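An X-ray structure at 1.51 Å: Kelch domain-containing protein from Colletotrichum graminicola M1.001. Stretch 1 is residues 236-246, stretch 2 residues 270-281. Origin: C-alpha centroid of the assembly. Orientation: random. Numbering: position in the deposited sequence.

Stretch 1 236-246: IFTYGGGKGYT
Stretch 2, residues 270-281: KLANGKYNRGFA

Packing of residues 236-246 against residues 270-281 within one chain buries 383 Å² summed over both sides. Ile-236 to Tyr-239 lie in a strand that begins earlier in the chain, with phi/psi from -97/140 (Phe-237) to -151/137 (Tyr-239), and three glycines, Gly-240 to Gly-242, follow in sequence. The second stretch forms no regular helix or strand; Tyr-276 to Gly-279 are extended, at phi/psi -123/120, -72/133, -136/130 and -121/136, before Phe-280 turns to 77/19. The register pairs Gly-240 with Arg-278 (CA to CA 5.4 Å) and Gly-241 with Gly-279 (CA to CA 4.6 Å), so both chains advance in the same direction through this crossing.

Two hydrogen bonds join the stretches. Gly-241 N donates to Arg-278 O at 2.9 Å, with an N-H...O angle of 176°, an almost linear backbone bond. Tyr-239 OH donates to Tyr-276 O at 2.6 Å, a short bond; the side chain points toward the second stretch with chi1 -170° (t) and chi2 80°, which carries the phenol to the carbonyl, lying near the plane of the ring at its edge.

At Gly-240 and Gly-274, close approach depends on absent side chains. Gly-240 (68/-151) brings its CA to 3.7 Å from Arg-278 O, and an ideal CB there would clash with that oxygen at 2.5 Å. Gly-274 (-73/168) sets its CA 3.3 Å from Tyr-239 OH; an ideal CB would come within 2.3 Å of that hydroxyl. Gly-241 (92/178) calls for glycine through its own backbone angles, which would jam a CB against the preceding carbonyl oxygen; that CB would point away from the second stretch.

Among the side chains, Arg-278 (chi1 -58°, m; chi2 174°, t; chi3 -161°, t; chi4 -90°) lays its aliphatic part beside the tyrosine, CD lying 4.0 Å from Tyr-239 CE2, while NH1 and NH2 are hydrogen-bonded elsewhere in the structure. Leu-271 (m, t) points toward the first stretch and places CD1 4.3 Å from CE1 of Phe-237 (chi1 165°, t; chi2 76°), an apolar contact at the ring edge. Farther along the first stretch, Tyr-245 (-56/-40; chi1 -152°, t; chi2 -74°) meets Phe-280 (chi1 -47°, m; chi2 -51°): both CB atoms leave sideways, but the ring ends converge, with Tyr-245 CE1 4.1 Å from Phe-280 CE1 in an apolar contact. Phe-280 CZ also lies 3.4 Å from Tyr-245 O, which sits at the phenyl edge, near its plane; this buried carbonyl has no hydrogen-bonding partner in the model.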

ATOM      1  N   ILE A 236      -8.159   1.501  11.179  1.00 11.47           N
ATOM      2  CA  ILE A 236      -7.023   0.732  10.627  1.00 10.67           C
ATOM      3  C   ILE A 236      -7.116  -0.731  11.044  1.00 11.89           C
ATOM      4  O   ILE A 236      -7.258  -1.010  12.241  1.00 12.34           O
ATOM      5  CB  ILE A 236      -5.712   1.341  11.030  1.00 12.20           C
ATOM      6  CG1 ILE A 236      -5.665   2.826  10.671  1.00 12.09           C
ATOM      7  CG2 ILE A 236      -4.534   0.557  10.455  1.00 13.36           C
ATOM      8  CD1 ILE A 236      -4.495   3.510  11.257  1.00 14.61           C
ATOM      9  N   PHE A 237      -7.003  -1.659  10.104  1.00 11.23           N
ATOM     10  CA  PHE A 237      -6.979  -3.073  10.409  1.00 10.95           C
ATOM     11  C   PHE A 237      -5.533  -3.493  10.456  1.00 11.03           C
ATOM     12  O   PHE A 237      -4.706  -3.034   9.619  1.00 11.46           O
ATOM     13  CB  PHE A 237      -7.635  -3.822   9.254  1.00 10.96           C
ATOM     14  CG  PHE A 237      -7.389  -5.299   9.209  1.00 11.47           C
ATOM     15  CD1 PHE A 237      -8.057  -6.166  10.077  1.00 12.84           C
ATOM     16  CD2 PHE A 237      -6.591  -5.830   8.241  1.00 12.64           C
ATOM     17  CE1 PHE A 237      -7.891  -7.502  10.023  1.00 14.29           C
ATOM     18  CE2 PHE A 237      -6.417  -7.220   8.171  1.00 12.65           C
ATOM     19  CZ  PHE A 237      -7.112  -8.065   9.014  1.00 12.51           C
ATOM     20  N   THR A 238      -5.189  -4.351  11.409  1.00 10.71           N
ATOM     21  CA  THR A 238      -3.811  -4.900  11.532  1.00 10.95           C
ATOM     22  C   THR A 238      -3.833  -6.349  11.636  1.00 10.60           C
ATOM     23  O   THR A 238      -4.797  -6.915  12.189  1.00 11.44           O
ATOM     24  CB  THR A 238      -3.048  -4.345  12.737  1.00 12.30           C
ATOM     25  OG1 THR A 238      -3.583  -4.902  13.981  1.00 13.97           O
ATOM     26  CG2 THR A 238      -3.066  -2.801  12.751  1.00 12.94           C
ATOM     27  N   TYR A 239      -2.820  -7.079  11.100  1.00 10.78           N
ATOM     28  CA  TYR A 239      -2.855  -8.538  11.081  1.00 10.38           C
ATOM     29  C   TYR A 239      -1.449  -9.104  11.134  1.00 10.50           C
ATOM     30  O   TYR A 239      -0.612  -8.734  10.331  1.00 11.69           O
ATOM     31  CB  TYR A 239      -3.527  -9.099   9.801  1.00 11.22           C
ATOM     32  CG  TYR A 239      -3.788 -10.587   9.864  1.00 11.68           C
ATOM     33  CD1 TYR A 239      -4.887 -11.029  10.567  1.00 12.90           C
ATOM     34  CD2 TYR A 239      -2.950 -11.509   9.321  1.00 12.79           C
ATOM     35  CE1 TYR A 239      -5.172 -12.357  10.709  1.00 13.02           C
ATOM     36  CE2 TYR A 239      -3.205 -12.860   9.449  1.00 12.85           C
ATOM     37  CZ  TYR A 239      -4.361 -13.253  10.116  1.00 14.12           C
ATOM     38  OH  TYR A 239      -4.686 -14.610  10.251  1.00 14.32           O
ATOM     39  N   GLY A 240      -1.277 -10.130  11.946  1.00 10.26           N
ATOM     40  CA  GLY A 240      -0.124 -11.019  11.834  1.00 10.70           C
ATOM     41  C   GLY A 240       1.214 -10.429  12.184  1.00 12.20           C
ATOM     42  O   GLY A 240       1.331  -9.473  12.943  1.00 13.21           O
ATOM     43  N   GLY A 241       2.248 -10.984  11.530  1.00 10.71           N
ATOM     44  CA  GLY A 241       3.613 -10.591  11.849  1.00 11.82           C
ATOM     45  C   GLY A 241       4.278 -11.466  12.918  1.00 12.65           C
ATOM     46  O   GLY A 241       3.680 -12.351  13.525  1.00 14.88           O
ATOM     47  N   GLY A 242       5.517 -11.160  13.189  1.00 12.71           N
ATOM     48  CA  GLY A 242       6.315 -11.958  14.127  1.00 14.06           C
ATOM     49  C   GLY A 242       7.108 -11.129  15.108  1.00 13.38           C
ATOM     50  O   GLY A 242       7.477  -9.976  14.856  1.00 13.12           O
ATOM     51  N   LYS A 243       7.528 -11.752  16.232  1.00 14.01           N
ATOM     52  CA  LYS A 243       8.312 -11.030  17.258  1.00 15.33           C
ATOM     53  C   LYS A 243       9.710 -10.654  16.842  1.00 13.73           C
ATOM     54  O   LYS A 243      10.344  -9.834  17.464  1.00 15.58           O
ATOM     55  CB  LYS A 243       8.381 -11.852  18.546  1.00 19.02           C
ATOM     56  CG  LYS A 243       7.130 -11.980  19.313  1.00 21.73           C
ATOM     57  CD  LYS A 243       7.389 -12.811  20.603  0.80 23.65           C
ATOM     58  CE  LYS A 243       7.293 -14.289  20.338  0.70 25.56           C
ATOM     59  NZ  LYS A 243       7.712 -15.007  21.582  0.55 29.26           N
ATOM     60  N   GLY A 244      10.163 -11.169  15.707  1.00 12.48           N
ATOM     61  CA  GLY A 244      11.352 -10.754  15.042  1.00 13.67           C
ATOM     62  C   GLY A 244      11.209 -10.853  13.553  1.00 13.84           C
ATOM     63  O   GLY A 244      10.302 -11.514  13.076  1.00 15.27           O
ATOM     64  N   TYR A 245      12.150 -10.263  12.855  1.00 13.51           N
ATOM     65  CA  TYR A 245      12.154 -10.321  11.371  1.00 14.93           C
ATOM     66  C   TYR A 245      12.147 -11.745  10.864  1.00 14.11           C
ATOM     67  O   TYR A 245      11.473 -12.092   9.889  1.00 14.39           O
ATOM     68  CB  TYR A 245      13.323  -9.505  10.812  1.00 14.32           C
ATOM     69  CG  TYR A 245      13.132  -8.929   9.438  1.00 14.96           C
ATOM     70  CD1 TYR A 245      13.176  -9.708   8.275  1.00 15.47           C
ATOM     71  CD2 TYR A 245      12.903  -7.605   9.280  1.00 13.65           C
ATOM     72  CE1 TYR A 245      12.926  -9.123   7.031  1.00 16.01           C
ATOM     73  CE2 TYR A 245      12.697  -7.009   8.079  1.00 14.05           C
ATOM     74  CZ  TYR A 245      12.688  -7.752   6.933  1.00 13.44           C
ATOM     75  OH  TYR A 245      12.475  -7.208   5.701  1.00 13.49           O
ATOM     76  N   THR A 246      12.921 -12.607  11.537  1.00 14.51           N
ATOM     77  CA  THR A 246      12.972 -14.020  11.227  1.00 13.58           C
ATOM     78  C   THR A 246      13.081 -14.789  12.507  1.00 14.73           C
ATOM     79  O   THR A 246      13.364 -14.254  13.598  1.00 15.21           O
ATOM     80  CB  THR A 246      14.199 -14.410  10.356  1.00 14.47           C
ATOM     81  OG1 THR A 246      15.398 -14.132  11.087  1.00 15.39           O
ATOM     82  CG2 THR A 246      14.209 -13.689   9.053  1.00 14.88           C
ATOM     83  N   LYS A 270      -9.421  -6.072  19.743  1.00 14.79           N
ATOM     84  CA  LYS A 270      -9.073  -7.420  19.287  1.00 16.10           C
ATOM     85  C   LYS A 270     -10.180  -8.156  18.651  1.00 15.42           C
ATOM     86  O   LYS A 270     -11.333  -8.198  19.124  1.00 15.69           O
ATOM     87  CB  LYS A 270      -8.499  -8.193  20.457  1.00 17.02           C
ATOM     88  CG  LYS A 270      -7.911  -9.565  20.114  1.00 18.62           C
ATOM     89  CD  LYS A 270      -7.166 -10.142  21.314  1.00 20.83           C
ATOM     90  CE  LYS A 270      -6.541 -11.501  20.976  1.00 25.96           C
ATOM     91  NZ  LYS A 270      -5.492 -11.667  19.872  1.00 24.80           N
ATOM     92  N   LEU A 271      -9.936  -8.817  17.507  1.00 15.03           N
ATOM     93  CA  LEU A 271     -10.878  -9.580  16.823  1.00 16.25           C
ATOM     94  C   LEU A 271     -10.499 -11.068  17.030  1.00 15.26           C
ATOM     95  O   LEU A 271      -9.391 -11.376  17.542  1.00 15.61           O
ATOM     96  CB  LEU A 271     -10.779  -9.333  15.312  1.00 19.80           C
ATOM     97  CG  LEU A 271     -10.842  -7.814  14.939  1.00 23.81           C
ATOM     98  CD1 LEU A 271     -10.110  -7.477  13.665  1.00 27.14           C
ATOM     99  CD2 LEU A 271     -12.326  -7.534  14.871  1.00 29.26           C
ATOM    100  N   ALA A 272     -11.385 -11.957  16.626  1.00 14.74           N
ATOM    101  CA  ALA A 272     -11.076 -13.367  16.550  1.00 13.59           C
ATOM    102  C   ALA A 272      -9.876 -13.494  15.601  1.00 15.02           C
ATOM    103  O   ALA A 272      -9.787 -12.761  14.585  1.00 15.83           O
ATOM    104  CB  ALA A 272     -12.239 -14.180  16.060  1.00 16.18           C
ATOM    105  N   ASN A 273      -8.957 -14.384  15.923  1.00 14.89           N
ATOM    106  CA  ASN A 273      -7.829 -14.585  15.028  1.00 13.83           C
ATOM    107  C   ASN A 273      -8.263 -15.072  13.686  1.00 13.94           C
ATOM    108  O   ASN A 273      -9.277 -15.778  13.518  1.00 15.22           O
ATOM    109  CB  ASN A 273      -6.881 -15.617  15.620  1.00 14.49           C
ATOM    110  CG  ASN A 273      -5.990 -15.035  16.686  1.00 14.53           C
ATOM    111  OD1 ASN A 273      -6.397 -14.242  17.533  1.00 16.32           O
ATOM    112  ND2 ASN A 273      -4.683 -15.358  16.590  1.00 15.04           N
ATOM    113  N   GLY A 274      -7.470 -14.800  12.646  1.00 12.26           N
ATOM    114  CA  GLY A 274      -7.710 -15.362  11.367  1.00 13.01           C
ATOM    115  C   GLY A 274      -7.311 -16.880  11.397  1.00 12.27           C
ATOM    116  O   GLY A 274      -6.762 -17.363  12.373  1.00 14.93           O
ATOM    117  N   LYS A 275      -7.704 -17.613  10.367  1.00 14.28           N
ATOM    118  CA  LYS A 275      -7.409 -19.013  10.341  1.00 15.07           C
ATOM    119  C   LYS A 275      -5.936 -19.294  10.091  1.00 15.95           C
ATOM    120  O   LYS A 275      -5.414 -20.322  10.531  1.00 19.19           O
ATOM    121  CB  LYS A 275      -8.196 -19.648   9.277  1.00 18.36           C
ATOM    122  CG  LYS A 275      -8.068 -21.135   9.204  1.00 25.08           C
ATOM    123  CD  LYS A 275      -8.989 -21.699   8.102  0.80 27.13           C
ATOM    124  CE  LYS A 275      -9.173 -23.224   8.136  0.70 29.07           C
ATOM    125  NZ  LYS A 275      -8.118 -23.947   8.856  0.65 30.91           N
ATOM    126  N   TYR A 276      -5.227 -18.396   9.421  1.00 14.11           N
ATOM    127  CA  TYR A 276      -3.856 -18.669   8.996  1.00 13.89           C
ATOM    128  C   TYR A 276      -2.913 -17.633   9.530  1.00 13.88           C
ATOM    129  O   TYR A 276      -3.069 -16.427   9.216  1.00 13.89           O
ATOM    130  CB  TYR A 276      -3.834 -18.723   7.483  1.00 13.59           C
ATOM    131  CG  TYR A 276      -4.725 -19.764   6.888  1.00 17.46           C
ATOM    132  CD1 TYR A 276      -4.432 -21.135   7.050  1.00 18.77           C
ATOM    133  CD2 TYR A 276      -5.859 -19.420   6.140  1.00 17.78           C
ATOM    134  CE1 TYR A 276      -5.270 -22.086   6.524  1.00 18.60           C
ATOM    135  CE2 TYR A 276      -6.671 -20.366   5.621  1.00 19.43           C
ATOM    136  CZ  TYR A 276      -6.360 -21.694   5.809  1.00 21.33           C
ATOM    137  OH  TYR A 276      -7.220 -22.666   5.280  1.00 25.40           O
ATOM    138  N   ASN A 277      -1.936 -18.043  10.310  1.00 13.57           N
ATOM    139  CA  ASN A 277      -0.880 -17.118  10.782  1.00 12.90           C
ATOM    140  C   ASN A 277       0.059 -16.739   9.631  1.00 13.88           C
ATOM    141  O   ASN A 277       0.380 -17.572   8.768  1.00 14.40           O
ATOM    142  CB  ASN A 277      -0.116 -17.659  11.934  1.00 13.10           C
ATOM    143  CG  ASN A 277       0.486 -19.047  11.683  1.00 14.32           C
ATOM    144  OD1 ASN A 277      -0.129 -19.921  11.083  1.00 15.74           O
ATOM    145  ND2 ASN A 277       1.716 -19.228  12.174  1.00 14.89           N
ATOM    146  N   ARG A 278       0.330 -15.443   9.504  1.00 11.82           N
ATOM    147  CA  ARG A 278       1.100 -14.934   8.361  1.00 12.04           C
ATOM    148  C   ARG A 278       2.141 -13.937   8.719  1.00 11.21           C
ATOM    149  O   ARG A 278       1.851 -12.908   9.391  1.00 11.91           O
ATOM    150  CB  ARG A 278       0.188 -14.205   7.363  1.00 10.86           C
ATOM    151  CG  ARG A 278      -0.954 -15.077   6.821  1.00 11.92           C
ATOM    152  CD  ARG A 278      -1.900 -14.250   5.945  1.00 11.63           C
ATOM    153  NE  ARG A 278      -3.205 -14.875   5.765  1.00 12.27           N
ATOM    154  CZ  ARG A 278      -3.545 -15.723   4.807  1.00 12.13           C
ATOM    155  NH1 ARG A 278      -2.691 -16.037   3.868  1.00 12.15           N
ATOM    156  NH2 ARG A 278      -4.766 -16.240   4.789  1.00 12.70           N
ATOM    157  N   GLY A 279       3.367 -14.154   8.222  1.00 11.15           N
ATOM    158  CA  GLY A 279       4.439 -13.165   8.152  1.00 11.52           C
ATOM    159  C   GLY A 279       4.843 -13.004   6.695  1.00 11.86           C
ATOM    160  O   GLY A 279       4.916 -13.989   5.935  1.00 12.38           O
ATOM    161  N   PHE A 280       5.011 -11.754   6.296  1.00 11.66           N
ATOM    162  CA  PHE A 280       5.334 -11.414   4.874  1.00 11.48           C
ATOM    163  C   PHE A 280       4.126 -11.492   3.944  1.00 12.32           C
ATOM    164  O   PHE A 280       4.286 -11.481   2.712  1.00 13.16           O
ATOM    165  CB  PHE A 280       6.541 -12.202   4.255  1.00 11.22           C
ATOM    166  CG  PHE A 280       7.761 -12.264   5.134  1.00 12.24           C
ATOM    167  CD1 PHE A 280       8.326 -11.137   5.718  1.00 12.37           C
ATOM    168  CD2 PHE A 280       8.342 -13.507   5.434  1.00 13.04           C
ATOM    169  CE1 PHE A 280       9.419 -11.232   6.569  1.00 12.99           C
ATOM    170  CE2 PHE A 280       9.452 -13.575   6.288  1.00 14.00           C
ATOM    171  CZ  PHE A 280       9.943 -12.439   6.881  1.00 12.84           C
ATOM    172  N   ALA A 281       2.916 -11.450   4.497  1.00 10.93           N
ATOM    173  CA  ALA A 281       1.716 -11.315   3.684  1.00 11.67           C
ATOM    174  C   ALA A 281       1.531  -9.907   3.189  1.00 10.90           C
ATOM    175  O   ALA A 281       2.322  -9.007   3.503  1.00 12.39           O
ATOM    176  CB  ALA A 281       0.456 -11.803   4.373  1.00 11.57           C
TER